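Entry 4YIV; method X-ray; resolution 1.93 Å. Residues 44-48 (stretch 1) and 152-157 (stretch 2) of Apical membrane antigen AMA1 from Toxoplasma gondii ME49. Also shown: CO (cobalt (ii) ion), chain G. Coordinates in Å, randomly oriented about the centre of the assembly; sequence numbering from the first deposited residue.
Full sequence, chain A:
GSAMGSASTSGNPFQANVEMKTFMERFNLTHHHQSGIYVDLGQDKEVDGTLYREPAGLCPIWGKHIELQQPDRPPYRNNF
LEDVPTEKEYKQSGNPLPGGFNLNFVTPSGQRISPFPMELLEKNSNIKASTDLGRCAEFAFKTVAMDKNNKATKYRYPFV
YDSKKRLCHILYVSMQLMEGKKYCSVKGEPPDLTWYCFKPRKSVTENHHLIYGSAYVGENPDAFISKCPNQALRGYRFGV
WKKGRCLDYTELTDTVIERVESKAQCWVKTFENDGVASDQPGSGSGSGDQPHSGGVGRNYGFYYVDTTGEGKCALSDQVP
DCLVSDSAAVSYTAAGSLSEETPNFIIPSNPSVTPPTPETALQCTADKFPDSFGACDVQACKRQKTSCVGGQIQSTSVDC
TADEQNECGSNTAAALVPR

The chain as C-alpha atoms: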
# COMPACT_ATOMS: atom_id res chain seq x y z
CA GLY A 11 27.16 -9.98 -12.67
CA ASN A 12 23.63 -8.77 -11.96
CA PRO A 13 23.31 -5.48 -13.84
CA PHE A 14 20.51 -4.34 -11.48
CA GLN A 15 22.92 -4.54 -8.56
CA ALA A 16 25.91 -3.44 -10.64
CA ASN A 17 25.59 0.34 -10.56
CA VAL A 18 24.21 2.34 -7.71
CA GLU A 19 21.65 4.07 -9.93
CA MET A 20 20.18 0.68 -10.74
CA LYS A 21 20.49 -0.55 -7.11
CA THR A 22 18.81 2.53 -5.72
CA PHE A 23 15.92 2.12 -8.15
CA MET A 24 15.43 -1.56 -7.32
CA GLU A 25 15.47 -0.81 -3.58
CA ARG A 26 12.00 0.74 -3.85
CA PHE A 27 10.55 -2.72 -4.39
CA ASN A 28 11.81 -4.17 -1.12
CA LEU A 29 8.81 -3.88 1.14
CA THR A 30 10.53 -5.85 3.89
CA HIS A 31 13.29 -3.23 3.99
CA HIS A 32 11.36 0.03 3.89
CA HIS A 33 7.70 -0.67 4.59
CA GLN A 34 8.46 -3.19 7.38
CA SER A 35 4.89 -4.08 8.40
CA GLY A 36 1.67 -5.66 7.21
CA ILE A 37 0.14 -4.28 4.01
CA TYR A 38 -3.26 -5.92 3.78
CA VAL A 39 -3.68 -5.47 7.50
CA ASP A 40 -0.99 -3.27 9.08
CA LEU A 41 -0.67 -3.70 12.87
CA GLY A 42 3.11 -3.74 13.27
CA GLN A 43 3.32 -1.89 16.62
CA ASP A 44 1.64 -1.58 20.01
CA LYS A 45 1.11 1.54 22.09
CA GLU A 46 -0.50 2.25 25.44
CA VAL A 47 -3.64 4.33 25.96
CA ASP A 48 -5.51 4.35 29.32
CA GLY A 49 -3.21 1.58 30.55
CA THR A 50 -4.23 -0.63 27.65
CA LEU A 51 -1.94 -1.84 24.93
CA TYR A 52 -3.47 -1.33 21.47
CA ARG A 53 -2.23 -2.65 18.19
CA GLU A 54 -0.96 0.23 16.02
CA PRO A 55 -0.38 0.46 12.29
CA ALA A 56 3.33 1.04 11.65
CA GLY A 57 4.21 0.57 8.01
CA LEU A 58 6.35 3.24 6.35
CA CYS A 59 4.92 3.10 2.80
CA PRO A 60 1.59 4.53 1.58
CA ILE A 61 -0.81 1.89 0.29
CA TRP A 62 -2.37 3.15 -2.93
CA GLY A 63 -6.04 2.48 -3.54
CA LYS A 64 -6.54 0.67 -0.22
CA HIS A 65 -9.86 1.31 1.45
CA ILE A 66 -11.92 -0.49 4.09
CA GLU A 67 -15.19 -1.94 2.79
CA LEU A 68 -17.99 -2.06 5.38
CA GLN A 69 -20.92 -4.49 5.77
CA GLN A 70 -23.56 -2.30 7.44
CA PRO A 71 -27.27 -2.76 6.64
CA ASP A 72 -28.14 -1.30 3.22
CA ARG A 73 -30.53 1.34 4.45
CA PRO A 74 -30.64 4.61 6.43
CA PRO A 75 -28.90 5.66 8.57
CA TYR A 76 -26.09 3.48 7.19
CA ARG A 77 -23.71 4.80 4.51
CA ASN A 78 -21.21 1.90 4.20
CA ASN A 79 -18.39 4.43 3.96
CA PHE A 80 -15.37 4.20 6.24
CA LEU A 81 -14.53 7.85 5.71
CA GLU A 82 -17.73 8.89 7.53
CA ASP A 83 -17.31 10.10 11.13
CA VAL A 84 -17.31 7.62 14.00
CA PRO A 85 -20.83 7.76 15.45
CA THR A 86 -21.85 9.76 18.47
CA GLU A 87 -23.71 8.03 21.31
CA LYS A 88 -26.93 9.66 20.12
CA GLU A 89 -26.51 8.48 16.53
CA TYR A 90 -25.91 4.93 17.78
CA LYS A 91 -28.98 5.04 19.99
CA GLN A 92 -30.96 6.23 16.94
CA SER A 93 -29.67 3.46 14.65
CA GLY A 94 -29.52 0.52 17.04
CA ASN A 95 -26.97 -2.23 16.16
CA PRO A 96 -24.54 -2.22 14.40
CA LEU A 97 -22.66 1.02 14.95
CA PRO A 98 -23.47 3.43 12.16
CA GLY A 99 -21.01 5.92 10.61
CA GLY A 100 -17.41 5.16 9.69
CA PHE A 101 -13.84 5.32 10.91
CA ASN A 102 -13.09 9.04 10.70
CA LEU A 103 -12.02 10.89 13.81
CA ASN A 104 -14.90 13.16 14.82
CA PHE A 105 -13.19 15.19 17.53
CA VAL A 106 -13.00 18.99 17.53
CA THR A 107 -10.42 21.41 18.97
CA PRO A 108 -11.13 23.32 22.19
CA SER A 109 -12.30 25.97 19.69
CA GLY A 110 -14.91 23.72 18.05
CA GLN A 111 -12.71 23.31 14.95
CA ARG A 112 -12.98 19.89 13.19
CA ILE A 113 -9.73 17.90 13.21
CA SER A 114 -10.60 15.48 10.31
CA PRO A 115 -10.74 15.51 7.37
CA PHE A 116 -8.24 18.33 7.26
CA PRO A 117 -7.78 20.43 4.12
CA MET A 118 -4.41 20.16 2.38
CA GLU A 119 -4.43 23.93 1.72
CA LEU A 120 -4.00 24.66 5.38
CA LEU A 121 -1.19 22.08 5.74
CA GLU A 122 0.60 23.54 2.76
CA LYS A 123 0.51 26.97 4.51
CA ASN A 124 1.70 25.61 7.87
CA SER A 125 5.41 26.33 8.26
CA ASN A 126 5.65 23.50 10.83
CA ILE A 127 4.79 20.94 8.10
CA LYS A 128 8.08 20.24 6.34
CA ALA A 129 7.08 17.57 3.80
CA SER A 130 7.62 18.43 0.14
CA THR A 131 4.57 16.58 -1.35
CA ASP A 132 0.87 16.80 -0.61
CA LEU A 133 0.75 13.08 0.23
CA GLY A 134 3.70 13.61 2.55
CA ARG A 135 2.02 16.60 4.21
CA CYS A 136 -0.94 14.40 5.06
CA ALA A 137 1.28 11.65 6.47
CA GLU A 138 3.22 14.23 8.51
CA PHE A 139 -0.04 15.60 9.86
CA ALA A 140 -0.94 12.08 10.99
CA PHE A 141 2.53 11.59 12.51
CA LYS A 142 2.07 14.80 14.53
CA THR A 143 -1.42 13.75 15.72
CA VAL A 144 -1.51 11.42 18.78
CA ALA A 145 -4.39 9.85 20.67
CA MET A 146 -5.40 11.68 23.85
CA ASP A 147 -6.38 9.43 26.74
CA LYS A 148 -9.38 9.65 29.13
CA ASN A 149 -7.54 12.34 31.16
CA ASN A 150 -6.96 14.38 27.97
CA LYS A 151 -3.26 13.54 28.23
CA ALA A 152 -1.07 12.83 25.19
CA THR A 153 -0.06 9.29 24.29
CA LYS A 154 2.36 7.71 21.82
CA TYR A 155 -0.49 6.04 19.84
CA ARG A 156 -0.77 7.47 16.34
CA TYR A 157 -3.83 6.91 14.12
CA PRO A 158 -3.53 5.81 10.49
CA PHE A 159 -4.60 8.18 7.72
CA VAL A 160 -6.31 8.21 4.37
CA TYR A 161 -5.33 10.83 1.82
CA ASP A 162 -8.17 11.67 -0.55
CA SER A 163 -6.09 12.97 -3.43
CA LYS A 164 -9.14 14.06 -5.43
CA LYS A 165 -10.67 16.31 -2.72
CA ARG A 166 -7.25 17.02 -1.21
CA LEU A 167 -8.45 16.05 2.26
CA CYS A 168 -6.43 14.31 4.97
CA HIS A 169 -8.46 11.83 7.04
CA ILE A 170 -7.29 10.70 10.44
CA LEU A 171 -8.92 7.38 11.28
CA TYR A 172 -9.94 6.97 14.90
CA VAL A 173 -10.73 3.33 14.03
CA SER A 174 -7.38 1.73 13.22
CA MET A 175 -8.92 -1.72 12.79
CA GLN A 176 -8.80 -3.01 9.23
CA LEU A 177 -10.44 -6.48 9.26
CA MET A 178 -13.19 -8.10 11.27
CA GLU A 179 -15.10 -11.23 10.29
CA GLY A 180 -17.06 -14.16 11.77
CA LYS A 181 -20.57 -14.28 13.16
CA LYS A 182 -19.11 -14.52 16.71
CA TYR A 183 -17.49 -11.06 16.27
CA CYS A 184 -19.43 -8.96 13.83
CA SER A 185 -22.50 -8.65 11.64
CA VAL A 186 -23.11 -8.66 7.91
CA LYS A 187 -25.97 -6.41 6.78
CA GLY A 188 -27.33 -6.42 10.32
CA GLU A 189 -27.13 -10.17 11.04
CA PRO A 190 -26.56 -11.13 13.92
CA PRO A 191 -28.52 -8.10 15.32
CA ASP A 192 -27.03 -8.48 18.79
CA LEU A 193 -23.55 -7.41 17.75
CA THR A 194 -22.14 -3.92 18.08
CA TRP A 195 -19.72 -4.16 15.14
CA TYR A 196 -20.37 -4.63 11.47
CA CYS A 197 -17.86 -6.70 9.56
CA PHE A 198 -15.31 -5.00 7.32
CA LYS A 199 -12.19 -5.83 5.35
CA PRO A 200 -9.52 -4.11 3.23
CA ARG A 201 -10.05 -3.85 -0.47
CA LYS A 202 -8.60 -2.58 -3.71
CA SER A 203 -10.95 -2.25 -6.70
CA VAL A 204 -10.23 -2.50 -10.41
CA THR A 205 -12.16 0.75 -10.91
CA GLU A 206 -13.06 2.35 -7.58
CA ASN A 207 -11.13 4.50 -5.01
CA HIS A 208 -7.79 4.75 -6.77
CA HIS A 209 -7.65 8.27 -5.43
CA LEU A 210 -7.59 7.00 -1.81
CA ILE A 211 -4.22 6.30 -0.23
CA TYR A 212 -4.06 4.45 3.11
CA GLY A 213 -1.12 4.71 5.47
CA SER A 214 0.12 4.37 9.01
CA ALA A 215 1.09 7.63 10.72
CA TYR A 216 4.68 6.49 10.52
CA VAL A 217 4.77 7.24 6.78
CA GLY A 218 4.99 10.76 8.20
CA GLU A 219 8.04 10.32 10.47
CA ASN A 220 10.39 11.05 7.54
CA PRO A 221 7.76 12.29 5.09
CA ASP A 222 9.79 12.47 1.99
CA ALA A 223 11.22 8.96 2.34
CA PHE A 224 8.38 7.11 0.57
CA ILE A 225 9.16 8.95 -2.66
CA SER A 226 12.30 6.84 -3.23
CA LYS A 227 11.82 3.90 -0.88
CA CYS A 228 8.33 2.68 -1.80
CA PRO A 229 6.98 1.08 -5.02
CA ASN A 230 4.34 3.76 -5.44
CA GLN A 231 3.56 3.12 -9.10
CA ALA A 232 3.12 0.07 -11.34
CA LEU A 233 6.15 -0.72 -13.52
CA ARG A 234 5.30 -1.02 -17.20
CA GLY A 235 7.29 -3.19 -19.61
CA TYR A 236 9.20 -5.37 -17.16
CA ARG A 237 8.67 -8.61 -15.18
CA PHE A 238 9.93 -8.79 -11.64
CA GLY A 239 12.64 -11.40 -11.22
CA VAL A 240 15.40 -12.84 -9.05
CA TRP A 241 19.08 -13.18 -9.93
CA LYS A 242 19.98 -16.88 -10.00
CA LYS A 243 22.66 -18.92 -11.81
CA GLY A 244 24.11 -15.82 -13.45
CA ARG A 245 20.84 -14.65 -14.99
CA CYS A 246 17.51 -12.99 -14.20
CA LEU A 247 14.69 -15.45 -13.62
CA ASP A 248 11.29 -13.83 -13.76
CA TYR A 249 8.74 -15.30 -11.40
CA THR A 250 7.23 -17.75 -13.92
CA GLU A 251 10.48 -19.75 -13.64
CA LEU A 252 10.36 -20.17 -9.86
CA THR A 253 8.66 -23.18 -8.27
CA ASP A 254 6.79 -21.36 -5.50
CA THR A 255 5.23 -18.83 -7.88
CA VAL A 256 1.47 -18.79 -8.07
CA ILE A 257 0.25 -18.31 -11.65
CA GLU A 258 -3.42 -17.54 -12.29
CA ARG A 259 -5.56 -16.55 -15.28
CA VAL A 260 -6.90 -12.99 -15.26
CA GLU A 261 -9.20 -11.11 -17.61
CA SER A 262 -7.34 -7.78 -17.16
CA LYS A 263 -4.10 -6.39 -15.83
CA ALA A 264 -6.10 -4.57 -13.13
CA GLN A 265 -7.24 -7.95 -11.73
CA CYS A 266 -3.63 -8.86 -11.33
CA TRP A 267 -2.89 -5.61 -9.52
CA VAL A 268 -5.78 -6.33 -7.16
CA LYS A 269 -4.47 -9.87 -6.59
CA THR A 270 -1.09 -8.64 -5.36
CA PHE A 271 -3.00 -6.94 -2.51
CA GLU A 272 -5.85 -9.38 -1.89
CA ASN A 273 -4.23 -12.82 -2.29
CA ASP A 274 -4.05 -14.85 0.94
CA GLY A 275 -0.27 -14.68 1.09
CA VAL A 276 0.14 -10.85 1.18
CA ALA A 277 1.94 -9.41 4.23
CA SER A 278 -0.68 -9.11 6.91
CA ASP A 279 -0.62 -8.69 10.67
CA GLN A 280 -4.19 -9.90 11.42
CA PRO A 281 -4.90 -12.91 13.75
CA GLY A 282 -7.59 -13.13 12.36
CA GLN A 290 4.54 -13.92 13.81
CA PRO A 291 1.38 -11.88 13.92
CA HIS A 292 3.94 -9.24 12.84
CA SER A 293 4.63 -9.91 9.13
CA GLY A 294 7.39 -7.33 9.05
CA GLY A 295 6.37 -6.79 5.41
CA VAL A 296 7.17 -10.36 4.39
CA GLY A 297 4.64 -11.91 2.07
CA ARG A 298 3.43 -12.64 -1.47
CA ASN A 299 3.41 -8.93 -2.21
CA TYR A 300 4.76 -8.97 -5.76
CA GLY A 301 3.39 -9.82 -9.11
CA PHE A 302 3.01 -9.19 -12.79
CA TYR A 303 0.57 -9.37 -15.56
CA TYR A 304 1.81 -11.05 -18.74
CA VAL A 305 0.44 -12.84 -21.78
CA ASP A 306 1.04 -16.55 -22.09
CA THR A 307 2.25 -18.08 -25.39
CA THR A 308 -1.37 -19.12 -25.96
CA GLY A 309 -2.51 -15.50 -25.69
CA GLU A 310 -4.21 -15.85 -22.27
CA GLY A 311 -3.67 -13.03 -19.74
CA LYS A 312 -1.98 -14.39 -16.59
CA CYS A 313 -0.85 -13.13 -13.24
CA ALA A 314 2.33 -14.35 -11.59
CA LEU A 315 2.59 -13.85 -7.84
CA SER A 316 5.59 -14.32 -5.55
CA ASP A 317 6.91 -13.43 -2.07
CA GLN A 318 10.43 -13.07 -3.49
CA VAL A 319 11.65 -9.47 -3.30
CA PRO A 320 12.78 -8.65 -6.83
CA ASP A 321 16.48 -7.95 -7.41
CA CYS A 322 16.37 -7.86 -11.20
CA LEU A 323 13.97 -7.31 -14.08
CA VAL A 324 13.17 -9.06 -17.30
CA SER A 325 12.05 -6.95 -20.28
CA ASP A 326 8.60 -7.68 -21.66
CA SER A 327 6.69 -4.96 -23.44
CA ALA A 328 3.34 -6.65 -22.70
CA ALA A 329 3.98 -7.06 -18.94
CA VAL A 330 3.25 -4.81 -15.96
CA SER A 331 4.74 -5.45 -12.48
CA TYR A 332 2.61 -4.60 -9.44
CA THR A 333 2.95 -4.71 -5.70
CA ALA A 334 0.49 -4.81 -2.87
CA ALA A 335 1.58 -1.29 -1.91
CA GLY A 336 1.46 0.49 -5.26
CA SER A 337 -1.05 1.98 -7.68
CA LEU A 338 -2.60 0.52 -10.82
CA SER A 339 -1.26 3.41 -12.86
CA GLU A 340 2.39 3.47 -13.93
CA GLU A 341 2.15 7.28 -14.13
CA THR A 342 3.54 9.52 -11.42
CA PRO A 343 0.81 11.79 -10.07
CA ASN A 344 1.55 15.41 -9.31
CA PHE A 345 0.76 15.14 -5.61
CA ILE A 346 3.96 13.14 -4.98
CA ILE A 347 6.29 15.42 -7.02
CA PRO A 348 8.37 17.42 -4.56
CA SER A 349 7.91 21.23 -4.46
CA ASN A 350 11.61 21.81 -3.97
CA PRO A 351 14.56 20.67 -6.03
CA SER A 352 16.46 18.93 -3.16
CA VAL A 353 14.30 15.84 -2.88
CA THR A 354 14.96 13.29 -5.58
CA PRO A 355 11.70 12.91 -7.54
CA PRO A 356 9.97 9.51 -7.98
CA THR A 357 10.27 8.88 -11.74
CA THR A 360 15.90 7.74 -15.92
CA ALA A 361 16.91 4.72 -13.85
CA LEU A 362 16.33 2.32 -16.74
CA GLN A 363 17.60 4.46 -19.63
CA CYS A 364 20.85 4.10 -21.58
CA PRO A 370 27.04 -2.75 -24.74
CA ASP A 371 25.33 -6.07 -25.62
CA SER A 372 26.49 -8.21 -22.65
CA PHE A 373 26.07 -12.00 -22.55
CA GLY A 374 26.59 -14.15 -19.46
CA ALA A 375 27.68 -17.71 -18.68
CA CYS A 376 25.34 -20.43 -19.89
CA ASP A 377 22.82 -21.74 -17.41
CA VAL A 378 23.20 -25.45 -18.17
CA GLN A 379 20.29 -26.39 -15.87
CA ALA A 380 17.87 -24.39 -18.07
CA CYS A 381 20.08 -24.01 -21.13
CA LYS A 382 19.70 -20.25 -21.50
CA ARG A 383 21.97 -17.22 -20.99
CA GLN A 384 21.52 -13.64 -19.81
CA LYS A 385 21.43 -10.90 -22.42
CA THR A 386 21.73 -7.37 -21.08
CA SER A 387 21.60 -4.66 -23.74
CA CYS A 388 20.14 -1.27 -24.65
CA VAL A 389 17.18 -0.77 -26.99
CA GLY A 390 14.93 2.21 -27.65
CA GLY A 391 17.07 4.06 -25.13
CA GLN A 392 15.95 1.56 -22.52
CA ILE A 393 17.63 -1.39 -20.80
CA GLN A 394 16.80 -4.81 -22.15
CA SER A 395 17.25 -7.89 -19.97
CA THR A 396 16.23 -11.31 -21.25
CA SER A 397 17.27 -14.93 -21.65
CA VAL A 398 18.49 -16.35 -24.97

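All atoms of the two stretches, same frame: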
# COMPACT_ATOMS: atom_id res chain seq x y z
N ASP A 44 2.58 -1.59 18.90
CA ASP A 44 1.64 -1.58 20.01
C ASP A 44 1.94 -0.37 20.86
O ASP A 44 3.11 -0.10 21.14
CB ASP A 44 1.75 -2.85 20.86
CG ASP A 44 1.63 -4.12 20.03
OD1 ASP A 44 2.66 -4.55 19.49
OD2 ASP A 44 0.49 -4.63 19.94
N LYS A 45 0.91 0.34 21.28
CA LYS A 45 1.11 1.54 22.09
C LYS A 45 0.04 1.58 23.15
O LYS A 45 -1.07 1.10 22.94
CB LYS A 45 1.06 2.80 21.24
CG LYS A 45 2.12 2.87 20.15
CD LYS A 45 3.48 3.11 20.77
CE LYS A 45 4.60 3.04 19.77
NZ LYS A 45 4.36 3.85 18.58
N GLU A 46 0.38 2.16 24.29
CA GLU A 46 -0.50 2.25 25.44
C GLU A 46 -1.38 3.50 25.50
O GLU A 46 -0.89 4.62 25.36
CB GLU A 46 0.37 2.16 26.70
CG GLU A 46 -0.42 1.96 27.96
CD GLU A 46 0.47 1.98 29.18
OE1 GLU A 46 1.55 1.34 29.14
OE2 GLU A 46 0.09 2.68 30.15
N VAL A 47 -2.67 3.28 25.65
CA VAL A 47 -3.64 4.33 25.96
C VAL A 47 -4.51 3.89 27.13
O VAL A 47 -5.10 2.81 27.07
CB VAL A 47 -4.55 4.62 24.76
CG1 VAL A 47 -5.47 5.80 25.04
CG2 VAL A 47 -3.70 4.85 23.51
N ASP A 48 -4.64 4.72 28.17
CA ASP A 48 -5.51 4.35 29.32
C ASP A 48 -5.09 3.00 29.91
O ASP A 48 -5.94 2.19 30.30
CB ASP A 48 -6.97 4.25 28.92
CG ASP A 48 -7.51 5.53 28.30
OD1 ASP A 48 -7.29 6.61 28.88
OD2 ASP A 48 -8.21 5.44 27.27
N ALA A 152 -1.60 13.29 26.47
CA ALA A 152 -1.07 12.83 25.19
C ALA A 152 -0.52 11.43 25.35
O ALA A 152 0.04 11.09 26.40
CB ALA A 152 0.00 13.76 24.69
N THR A 153 -0.66 10.62 24.31
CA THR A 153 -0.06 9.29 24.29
C THR A 153 0.93 9.19 23.15
O THR A 153 1.16 10.17 22.41
CB THR A 153 -1.15 8.17 24.16
OG1 THR A 153 -1.69 8.17 22.83
CG2 THR A 153 -2.30 8.41 25.16
N LYS A 154 1.52 8.00 22.98
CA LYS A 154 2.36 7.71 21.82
C LYS A 154 1.63 6.90 20.73
O LYS A 154 2.27 6.43 19.78
CB LYS A 154 3.60 6.96 22.26
CG LYS A 154 4.49 7.78 23.24
CD LYS A 154 5.95 7.37 23.17
CE LYS A 154 6.78 8.05 24.25
NZ LYS A 154 8.22 7.65 24.16
N TYR A 155 0.31 6.76 20.85
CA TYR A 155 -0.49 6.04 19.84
C TYR A 155 -0.79 7.01 18.72
O TYR A 155 -1.32 8.09 18.97
CB TYR A 155 -1.81 5.50 20.42
CG TYR A 155 -2.47 4.52 19.46
CD1 TYR A 155 -3.17 4.97 18.34
CD2 TYR A 155 -2.33 3.16 19.63
CE1 TYR A 155 -3.75 4.08 17.45
CE2 TYR A 155 -2.89 2.26 18.75
CZ TYR A 155 -3.59 2.74 17.64
OH TYR A 155 -4.15 1.90 16.71
N ARG A 156 -0.46 6.64 17.49
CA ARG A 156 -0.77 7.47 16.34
C ARG A 156 -1.75 6.76 15.38
O ARG A 156 -1.54 5.60 15.00
CB ARG A 156 0.52 7.85 15.60
CG ARG A 156 1.45 8.66 16.42
CD ARG A 156 2.74 8.85 15.66
NE ARG A 156 3.64 9.79 16.32
CZ ARG A 156 4.49 9.50 17.30
NH1 ARG A 156 4.59 8.25 17.78
NH2 ARG A 156 5.25 10.46 17.80
N TYR A 157 -2.82 7.46 15.02
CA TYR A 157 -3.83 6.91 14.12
C TYR A 157 -3.33 6.84 12.69
O TYR A 157 -2.54 7.71 12.27
CB TYR A 157 -5.09 7.77 14.15
CG TYR A 157 -5.68 7.96 15.50
CD1 TYR A 157 -6.35 6.93 16.17
CD2 TYR A 157 -5.58 9.19 16.11
CE1 TYR A 157 -6.89 7.14 17.43
CE2 TYR A 157 -6.12 9.42 17.34
CZ TYR A 157 -6.78 8.40 18.00
OH TYR A 157 -7.32 8.67 19.26
CO CO G . 1.90 -6.44 18.44
O HOH W 1 1.35 5.72 24.69
O HOH W 2 0.90 -5.06 16.81

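Residues 44-47 form the end of a strand that began earlier in the chain, and residues 152-157 run beside it although at least 106 positions separate any two residues that touch. The closest CA pair across the stretches is Lys45 CA and Tyr155 CA, 5.3 Å apart; Val47 CA and Thr153 CA are 6.3 Å apart. Since one numbering rises as the other falls, the two segments run antiparallel. No direct hydrogen bond joins them. A water does the work instead: it donates to Glu46 O at 2.6 Å and accepts from Lys154 N at 2.9 Å, so a carbonyl and an amide too far apart to pair directly are both satisfied.

The strand's alternation decides which side chains take part. Asp44 and Glu46 point away, while Lys45 points toward the second stretch. Its chi1 and chi2 are both m, which bends the chain so that it runs alongside the second stretch. The aliphatic part is used as a hydrocarbon: Lys45 CB lies 3.8 Å from Tyr155 CD2, approaching the ring obliquely, and Lys45 CD is 4.1 Å from Lys154 CB. With chi3 t and chi4 p, the side chain brings Lys45 NZ to 3.5 Å from Lys154 O, an electrostatically favourable approach to a carbonyl. The same atom, Lys45 NZ, sits 4.5 Å from Arg156 NH1, near the plane of the guanidinium. These like charges repel, but both groups have hydrogen-bond partners elsewhere in the structure.

Val47, with chi1 t, places Val47 CG2 3.7 Å from Tyr155 CB and 3.9 Å from Thr153 OG1. A compact branched residue suits this position, filling the space beside the tyrosine without needing a polar partner. Tyr155 is buried; its t chi1 and chi2 of -78° set the ring alongside Lys45, and its hydroxyl is hydrogen-bonded elsewhere.

Thr153 points toward the strand, with Thr153 CB 3.8 Å from Glu46 O. Its p rotamer brings the hydroxyl to the backbone of its own stretch, where Tyr155 N donates to Thr153 OG1 at 3.1 Å with an angle of 160° at the hydrogen. This bond links the two ends of the Thr153-Tyr155 segment, a role for which threonine's short hydroxyl is well suited. Lys154 behaves differently from Lys45: after an m chi1 its remaining torsions are all t, and the extended chain leads its amine away from the strand.

At the other end, Asp44 OD1 binds the cobalt ion CO at 2.3 Å, an anionic oxygen facing a cation and taking no part in the packing.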